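Local atomic coordinates of Dr hemagglutinin structural subunit (Escherichia coli, PDB entry 1UT1), a protein that mediates adherence of uropathogenic Escherichia coli to the upper urinary tract, binds the Dr blood group antigen and agglutinates human erythrocytes even with D-mannose present. Residues Thr23-Lys27 against Thr132-Tyr137; Gly51-Ala57 against Trp117-Ile123; Gly59-Val65 against Tyr110-Ser116. The protein carries 3 engineered substitutions. The contacts are given in a common frame with arbitrary orientation. Residue numbers count along the deposited sequence, not the author numbering.

Contact 1: residues Thr23-Lys27 against Thr132-Tyr137; sequences TVTEK and TPPGNY. Engineered in segment 23-27: Lys27 (natural residue Glu). With SO4 (sulfate ion), chain G; EDO (1,2-ethanediol), chain H.
Three hydrogen bonds join the two segments. Val24 N donates to Gly135 O at 2.8 Å, and Gly135 N returns a bond to Val24 O at 3.1 Å, so Val24 and the fully extended Gly135 (phi/psi 166/-174) form an antiparallel hydrogen-bonded pair. Next to it, Thr23 and Asn136 make a non-hydrogen-bonded pair with CA atoms 4.4 Å apart. Both side chains take chi1 m on the same face, which lets Thr23 OG1 donate to Asn136 OD1 at 2.8 Å, while Asn136 ND2 is held by Asp84. Strands 23-25 and 135-137 run at 148° with axes 4.8 Å apart. Beyond, Pro134 lies opposite Thr25, where no amide would be needed; its CA makes a CA-H...O contact to Val24 O at 3.2 Å. That carbonyl takes ethanediol O2 as a second donor at 2.7 Å; the diol, like the sulfate probably from the crystallisation liquor, also bonds Gly15 O of the second subunit.

On the other face Val24, chi1 t, brings CG2 to 3.7 Å from Tyr137 CD2 and CG1 to 4.2 Å from Thr132 CG2. Tyr137, chi1 m, turns back, its OH donating to Pro133 O at 2.6 Å. Further out, Glu26 CG rests 3.8 Å from Pro134 CG. At the engineered Lys27, N donates to sulfate O4 at 3.0 Å. This is the end of an antiparallel strand pair; on its other side Thr25 still bonds Lys39 and Arg41. Pro133 has no N-H to carry the pairing further, and Glu26 N bonds Ser14 OG of the second subunit.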
# COMPACT_ATOMS: atom_id res chain seq x y z
N THR A 23 7.42 12.47 -5.24
CA THR A 23 8.27 12.92 -4.15
C THR A 23 9.09 14.11 -4.65
O THR A 23 9.77 14.03 -5.70
CB THR A 23 9.19 11.80 -3.66
OG1 THR A 23 8.39 10.76 -3.09
CG2 THR A 23 10.17 12.35 -2.62
N VAL A 24 9.02 15.21 -3.92
CA VAL A 24 9.74 16.44 -4.26
C VAL A 24 10.99 16.51 -3.37
O VAL A 24 10.92 16.22 -2.18
CB VAL A 24 8.84 17.69 -4.01
CG1 VAL A 24 9.65 19.02 -4.23
CG2 VAL A 24 7.64 17.64 -4.96
N THR A 25 12.14 16.78 -3.99
CA THR A 25 13.38 16.85 -3.24
C THR A 25 14.12 18.17 -3.47
O THR A 25 13.71 19.00 -4.31
CB THR A 25 14.32 15.69 -3.64
OG1 THR A 25 14.97 15.98 -4.89
CG2 THR A 25 13.55 14.38 -3.74
N GLU A 26 15.26 18.32 -2.77
CA GLU A 26 16.17 19.42 -3.06
C GLU A 26 17.14 18.91 -4.16
O GLU A 26 17.03 17.77 -4.59
CB GLU A 26 16.97 19.80 -1.81
CG GLU A 26 16.16 20.42 -0.73
CD GLU A 26 17.02 21.13 0.29
OE1 GLU A 26 18.26 21.04 0.18
OE2 GLU A 26 16.46 21.72 1.23
N LYS A 27 18.09 19.74 -4.57
CA LYS A 27 19.08 19.32 -5.58
C LYS A 27 19.93 18.11 -5.10
O LYS A 27 20.23 17.22 -5.89
CB LYS A 27 20.01 20.50 -5.92
CG LYS A 27 19.48 21.46 -6.97
CD LYS A 27 20.44 22.62 -7.18
CE LYS A 27 19.94 23.90 -6.47
NZ LYS A 27 20.96 24.99 -6.49
N THR A 132 8.33 24.60 -3.89
CA THR A 132 7.54 23.59 -3.19
C THR A 132 8.41 22.89 -2.15
O THR A 132 9.50 22.46 -2.47
CB THR A 132 7.02 22.53 -4.21
OG1 THR A 132 6.15 23.19 -5.14
CG2 THR A 132 6.26 21.40 -3.49
N PRO A 133 7.92 22.77 -0.92
CA PRO A 133 8.73 22.08 0.11
C PRO A 133 8.94 20.60 -0.26
O PRO A 133 8.00 19.92 -0.71
CB PRO A 133 7.86 22.17 1.37
CG PRO A 133 6.86 23.22 1.12
CD PRO A 133 6.65 23.26 -0.39
N PRO A 134 10.13 20.07 0.03
CA PRO A 134 10.36 18.64 -0.18
C PRO A 134 9.36 17.81 0.64
O PRO A 134 8.98 18.17 1.77
CB PRO A 134 11.79 18.44 0.33
CG PRO A 134 12.46 19.80 0.06
CD PRO A 134 11.37 20.80 0.36
N GLY A 135 8.87 16.73 0.04
CA GLY A 135 7.92 15.85 0.70
C GLY A 135 7.27 14.92 -0.32
O GLY A 135 7.69 14.88 -1.48
N ASN A 136 6.29 14.14 0.14
CA ASN A 136 5.54 13.21 -0.71
C ASN A 136 4.18 13.80 -0.97
O ASN A 136 3.47 14.20 -0.04
CB ASN A 136 5.38 11.84 -0.01
CG ASN A 136 6.71 11.27 0.41
OD1 ASN A 136 7.60 11.10 -0.42
ND2 ASN A 136 6.91 11.14 1.72
N TYR A 137 3.83 13.88 -2.23
CA TYR A 137 2.62 14.54 -2.67
C TYR A 137 1.77 13.55 -3.41
O TYR A 137 2.29 12.70 -4.11
CB TYR A 137 2.99 15.70 -3.61
CG TYR A 137 3.62 16.85 -2.87
CD1 TYR A 137 2.86 17.97 -2.49
CD2 TYR A 137 4.98 16.84 -2.56
CE1 TYR A 137 3.43 19.02 -1.75
CE2 TYR A 137 5.59 17.91 -1.87
CZ TYR A 137 4.78 18.96 -1.41
OH TYR A 137 5.36 20.01 -0.72
S SO4 G . 17.47 23.34 -3.85
O1 SO4 G . 16.41 22.50 -4.50
O2 SO4 G . 17.79 24.57 -4.59
O3 SO4 G . 16.90 23.81 -2.54
O4 SO4 G . 18.61 22.46 -3.52
C1 EDO H . 10.66 13.90 1.25
O1 EDO H . 11.19 12.59 1.12
C2 EDO H . 11.79 14.91 1.04
O2 EDO H . 12.28 14.80 -0.31

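Contact 2: residues Gly51-Ala57 against Trp117-Ile123; sequences GPVTVQA and WGGIIGI
Extended backbones run antiparallel here, strand 51-57 against strand 118-123, with axes 4.6 Å apart at 153°. The hydrogen-bonded pairs are Gly51-Ile123, Val53-Ile121 and Val55-Gly119; Pro52-Gly122, Thr54-Ile120 and Gln56-Gly118 are the non-hydrogen-bonded pairs. Val53 N to Ile121 O is 2.7 Å and Ile121 N to Val53 O 2.8 Å; Val55 N to Gly119 O and Gly119 N to Val55 O are both 2.9 Å. Ile123 N reaches Gly51 O at 3.0 Å; Gly51 N to Ile123 O is weak at 3.5 Å. Ala57 N to Trp117 O, 2.9 Å, closes the other end.

Val53 and Val55, both t, share the buried face with Ile121 and Ile123: Val55 CG2 lies 3.8 Å from Ile121 CG1. Trp117, chi1 t, folds its indole under Gly119, where a side chain would clash, and sets CZ3 3.6 Å from Val55 CB; its NE1 bonds Asp98. Thr54 OG1 bonds Arg31 of the third subunit; a strand of that subunit pairs antiparallel with Gln56 and Ala57. Regular bonding thus buries one apolar face, completed in part by Val30 and Val32 of the third subunit, in the core of the immunoglobulin-like sandwich, and turns one mixed face outward.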
# COMPACT_ATOMS: atom_id res chain seq x y z
N GLY A 51 2.40 13.18 -14.33
CA GLY A 51 2.25 11.82 -14.84
C GLY A 51 0.93 11.68 -15.59
O GLY A 51 0.08 12.54 -15.52
N PRO A 52 0.79 10.60 -16.33
CA PRO A 52 -0.45 10.31 -17.02
C PRO A 52 -1.38 9.50 -16.10
O PRO A 52 -0.93 8.72 -15.26
CB PRO A 52 0.00 9.40 -18.19
CG PRO A 52 1.17 8.60 -17.57
CD PRO A 52 1.84 9.57 -16.59
N VAL A 53 -2.67 9.57 -16.39
CA VAL A 53 -3.66 8.69 -15.73
C VAL A 53 -4.52 8.11 -16.84
O VAL A 53 -5.17 8.87 -17.58
CB VAL A 53 -4.55 9.48 -14.75
CG1 VAL A 53 -5.60 8.57 -14.13
CG2 VAL A 53 -3.70 10.14 -13.65
N THR A 54 -4.50 6.78 -17.00
CA THR A 54 -5.29 6.17 -18.06
C THR A 54 -6.75 6.01 -17.58
O THR A 54 -7.02 5.77 -16.39
CB THR A 54 -4.72 4.80 -18.48
OG1 THR A 54 -4.71 3.93 -17.35
CG2 THR A 54 -3.29 4.96 -19.01
N VAL A 55 -7.68 6.25 -18.49
CA VAL A 55 -9.10 6.14 -18.13
C VAL A 55 -9.79 5.28 -19.17
O VAL A 55 -9.59 5.46 -20.37
CB VAL A 55 -9.79 7.53 -18.11
CG1 VAL A 55 -11.34 7.38 -17.89
CG2 VAL A 55 -9.17 8.42 -17.04
N GLN A 56 -10.62 4.36 -18.71
CA GLN A 56 -11.44 3.61 -19.66
C GLN A 56 -12.80 3.34 -19.11
O GLN A 56 -12.93 2.65 -18.08
CB GLN A 56 -10.81 2.30 -20.11
CG GLN A 56 -11.71 1.54 -21.09
CD GLN A 56 -11.82 2.25 -22.43
OE1 GLN A 56 -10.80 2.46 -23.10
NE2 GLN A 56 -13.00 2.77 -22.74
N ALA A 57 -13.81 3.91 -19.75
CA ALA A 57 -15.19 3.76 -19.29
C ALA A 57 -15.86 2.68 -20.12
O ALA A 57 -15.58 2.55 -21.31
CB ALA A 57 -15.97 5.11 -19.42
N TRP A 117 -16.06 6.97 -22.81
CA TRP A 117 -14.76 7.49 -23.20
C TRP A 117 -13.61 6.63 -22.66
O TRP A 117 -13.64 6.17 -21.50
CB TRP A 117 -14.60 8.91 -22.65
CG TRP A 117 -13.38 9.59 -23.10
CD1 TRP A 117 -13.17 10.15 -24.34
CD2 TRP A 117 -12.20 9.87 -22.32
NE1 TRP A 117 -11.94 10.78 -24.37
CE2 TRP A 117 -11.32 10.61 -23.15
CE3 TRP A 117 -11.80 9.56 -21.01
CZ2 TRP A 117 -10.07 11.07 -22.71
CZ3 TRP A 117 -10.54 10.01 -20.57
CH2 TRP A 117 -9.69 10.75 -21.43
N GLY A 118 -12.55 6.55 -23.46
CA GLY A 118 -11.29 5.97 -23.03
C GLY A 118 -10.23 6.95 -23.51
O GLY A 118 -10.37 7.57 -24.58
N GLY A 119 -9.18 7.10 -22.72
CA GLY A 119 -8.14 8.05 -23.08
C GLY A 119 -7.09 8.20 -21.98
O GLY A 119 -6.97 7.38 -21.07
N ILE A 120 -6.30 9.23 -22.13
CA ILE A 120 -5.19 9.49 -21.22
C ILE A 120 -5.41 10.89 -20.69
O ILE A 120 -5.67 11.81 -21.46
CB ILE A 120 -3.86 9.49 -22.02
CG1 ILE A 120 -3.63 8.12 -22.68
CG2 ILE A 120 -2.69 9.86 -21.10
CD1 ILE A 120 -2.55 8.14 -23.77
N ILE A 121 -5.37 11.03 -19.38
CA ILE A 121 -5.47 12.33 -18.73
C ILE A 121 -4.04 12.67 -18.25
O ILE A 121 -3.42 11.87 -17.57
CB ILE A 121 -6.36 12.24 -17.47
CG1 ILE A 121 -7.83 11.92 -17.84
CG2 ILE A 121 -6.26 13.54 -16.65
CD1 ILE A 121 -8.52 12.99 -18.53
N GLY A 122 -3.53 13.82 -18.64
CA GLY A 122 -2.22 14.26 -18.18
C GLY A 122 -2.40 15.18 -16.97
O GLY A 122 -3.33 16.00 -16.93
N ILE A 123 -1.51 15.06 -16.00
CA ILE A 123 -1.52 15.93 -14.82
C ILE A 123 -0.23 16.77 -14.96
O ILE A 123 0.87 16.19 -15.10
CB ILE A 123 -1.39 15.10 -13.54
CG1 ILE A 123 -2.51 14.03 -13.45
CG2 ILE A 123 -1.41 16.03 -12.31
CD1 ILE A 123 -3.94 14.60 -13.54

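Contact 3: residues Gly59-Val65 against Tyr110-Ser116; sequences GCDARQV and YKNDVGS. With EDO (1,2-ethanediol), chain K.
Val114 lies over the Cys60-Arg63 turn, its CG2 3.4 Å from Asp61 O and its CG1 3.6 Å from Ala62 C and 4.0 Å from Gln64 CG. That turn is type I, closed by Arg63 N to Cys60 O at 3.1 Å. Facing it, Gly115 N donates to Arg63 O at 3.1 Å and more weakly to Cys60 O at 3.2 Å. Val114 CA adds a CA-H...O contact to Arg63 O at 3.2 Å. At phi/psi 133/152 a side chain on Gly115 would jam against the preceding carbonyl, so glycine fits this bend.

Ser116, chi1 m, stitches the far end: its OG accepts from Cys60 N at 2.8 Å and donates to Asp61 OD2 at 3.2 Å. One water bridges Asp61 OD2 (2.8 Å) and Ser116 N (2.9 Å). At the strand end Lys111 N bonds Val65 O at 2.8 Å. Between these zones direct backbone bonding gives way to a second water, accepting from Val65 N at 2.9 Å while donating to Asp113 O at 2.9 Å and Gly115 O at 2.8 Å; Val65 CG2 still packs 3.3 Å from Gly115 O. The arrangement is two surface loops packed at the end of a strand pair.

Cys60 is disulfide-bonded to Cys28 of the third subunit, so the turn is covalently tied into the assembly. Within the chain, strands 64-69 and 108-111 pair antiparallel; strand 135-147 flanks the former, with Trp146 stacked on Tyr110, and strand 102-105 flanks the latter, presenting Trp102 to Val65 and Lys111.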
# COMPACT_ATOMS: atom_id res chain seq x y z
N GLY A 59 -19.96 0.84 -20.52
CA GLY A 59 -21.37 0.89 -20.09
C GLY A 59 -21.90 2.31 -19.83
O GLY A 59 -22.94 2.48 -19.18
N CYS A 60 -21.21 3.32 -20.37
CA CYS A 60 -21.56 4.70 -20.11
C CYS A 60 -22.02 5.39 -21.37
O CYS A 60 -21.85 6.60 -21.52
CB CYS A 60 -20.33 5.46 -19.57
SG CYS A 60 -19.61 4.71 -18.07
N ASP A 61 -22.64 4.63 -22.26
CA ASP A 61 -23.08 5.23 -23.53
C ASP A 61 -24.03 6.41 -23.30
O ASP A 61 -24.02 7.37 -24.07
CB ASP A 61 -23.66 4.18 -24.49
CG ASP A 61 -22.57 3.33 -25.16
OD1 ASP A 61 -22.90 2.31 -25.80
OD2 ASP A 61 -21.37 3.69 -25.05
N ALA A 62 -24.75 6.39 -22.19
CA ALA A 62 -25.72 7.44 -21.87
C ALA A 62 -25.37 8.29 -20.65
O ALA A 62 -26.24 8.95 -20.07
CB ALA A 62 -27.12 6.80 -21.67
N ARG A 63 -24.13 8.20 -20.17
CA ARG A 63 -23.73 8.98 -19.00
C ARG A 63 -22.51 9.81 -19.36
O ARG A 63 -21.76 9.46 -20.27
CB ARG A 63 -23.32 8.05 -17.83
CG ARG A 63 -24.33 6.97 -17.51
CD ARG A 63 -25.48 7.51 -16.69
NE ARG A 63 -26.38 6.44 -16.30
CZ ARG A 63 -27.42 6.58 -15.49
NH1 ARG A 63 -28.19 5.55 -15.20
NH2 ARG A 63 -27.68 7.77 -14.97
N GLN A 64 -22.25 10.83 -18.54
CA GLN A 64 -21.05 11.67 -18.69
C GLN A 64 -19.94 11.16 -17.76
O GLN A 64 -20.06 11.24 -16.54
CB GLN A 64 -21.37 13.12 -18.35
CG GLN A 64 -22.21 13.78 -19.41
CD GLN A 64 -22.68 15.16 -19.01
OE1 GLN A 64 -21.90 16.13 -19.03
NE2 GLN A 64 -23.91 15.25 -18.55
N VAL A 65 -18.89 10.63 -18.35
CA VAL A 65 -17.76 10.09 -17.60
C VAL A 65 -17.17 11.20 -16.74
O VAL A 65 -17.05 12.35 -17.19
CB VAL A 65 -16.71 9.53 -18.57
CG1 VAL A 65 -15.41 9.17 -17.84
CG2 VAL A 65 -17.30 8.29 -19.29
N TYR A 110 -15.48 16.37 -15.28
CA TYR A 110 -16.42 15.53 -16.04
C TYR A 110 -16.45 15.89 -17.50
O TYR A 110 -16.19 17.05 -17.87
CB TYR A 110 -17.83 15.58 -15.43
CG TYR A 110 -18.55 16.93 -15.63
CD1 TYR A 110 -18.57 17.88 -14.61
CD2 TYR A 110 -19.30 17.18 -16.78
CE1 TYR A 110 -19.27 19.09 -14.76
CE2 TYR A 110 -19.98 18.40 -16.95
CZ TYR A 110 -19.99 19.32 -15.91
OH TYR A 110 -20.66 20.53 -16.07
N LYS A 111 -16.77 14.91 -18.34
CA LYS A 111 -16.75 15.10 -19.78
C LYS A 111 -18.04 15.79 -20.23
O LYS A 111 -19.11 15.56 -19.65
CB LYS A 111 -16.58 13.74 -20.50
CG LYS A 111 -16.27 13.88 -21.99
CD LYS A 111 -15.97 12.52 -22.62
CE LYS A 111 -15.35 12.67 -24.01
NZ LYS A 111 -16.23 13.46 -24.91
N ASN A 112 -17.91 16.74 -21.15
CA ASN A 112 -19.09 17.56 -21.52
C ASN A 112 -20.20 16.80 -22.25
O ASN A 112 -21.32 17.31 -22.34
CB ASN A 112 -18.67 18.78 -22.36
CG ASN A 112 -17.90 19.79 -21.58
OD1 ASN A 112 -17.53 20.83 -22.12
ND2 ASN A 112 -17.64 19.51 -20.32
N ASP A 113 -19.89 15.65 -22.85
CA ASP A 113 -20.90 14.82 -23.55
C ASP A 113 -20.93 13.42 -22.99
O ASP A 113 -19.91 12.94 -22.48
CB ASP A 113 -20.57 14.67 -25.04
CG ASP A 113 -19.84 15.85 -25.61
OD1 ASP A 113 -20.27 16.34 -26.66
OD2 ASP A 113 -18.75 16.17 -25.11
N VAL A 114 -22.01 12.69 -23.28
CA VAL A 114 -22.11 11.30 -22.83
C VAL A 114 -21.26 10.38 -23.69
O VAL A 114 -20.82 10.75 -24.78
CB VAL A 114 -23.59 10.78 -22.82
CG1 VAL A 114 -24.44 11.55 -21.81
CG2 VAL A 114 -24.20 10.81 -24.25
N GLY A 115 -21.04 9.16 -23.22
CA GLY A 115 -20.31 8.19 -24.01
C GLY A 115 -19.24 7.49 -23.17
O GLY A 115 -18.73 8.05 -22.20
N SER A 116 -18.93 6.26 -23.56
CA SER A 116 -17.95 5.45 -22.86
C SER A 116 -16.54 5.83 -23.30
O SER A 116 -15.90 5.11 -24.05
CB SER A 116 -18.21 3.97 -23.16
OG SER A 116 -19.43 3.59 -22.56
C1 EDO K . -21.08 0.68 -24.16
O1 EDO K . -22.17 -0.11 -24.63
C2 EDO K . -20.37 -0.11 -23.05
O2 EDO K . -18.95 -0.08 -23.28
O HOH W 1 -19.90 5.72 -26.19
O HOH W 2 -18.62 10.70 -21.27

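Overall arrangement
From the N terminus, the chain enters contact 1 at 23-27, then passes 51-57 and 59-65 before any partner returns. The loops close in reverse order: 110-116 meets 59-65, 117-123 meets 51-57, and last 132-137 comes back to 23-27. The three are therefore concentric, contact 3 within contact 2 within contact 1, and none cross. Contacts 2 and 3 abut, Ala57 CB lying 3.4 Å from Val65 CG2, and both meet the third subunit. Contact 1 lies on the opposite side of the chain's centre and meets the second subunit; its strand 135-147 neighbours strand 64-69 of contact 3 and follows strand 118-125 of contact 2 in the chain.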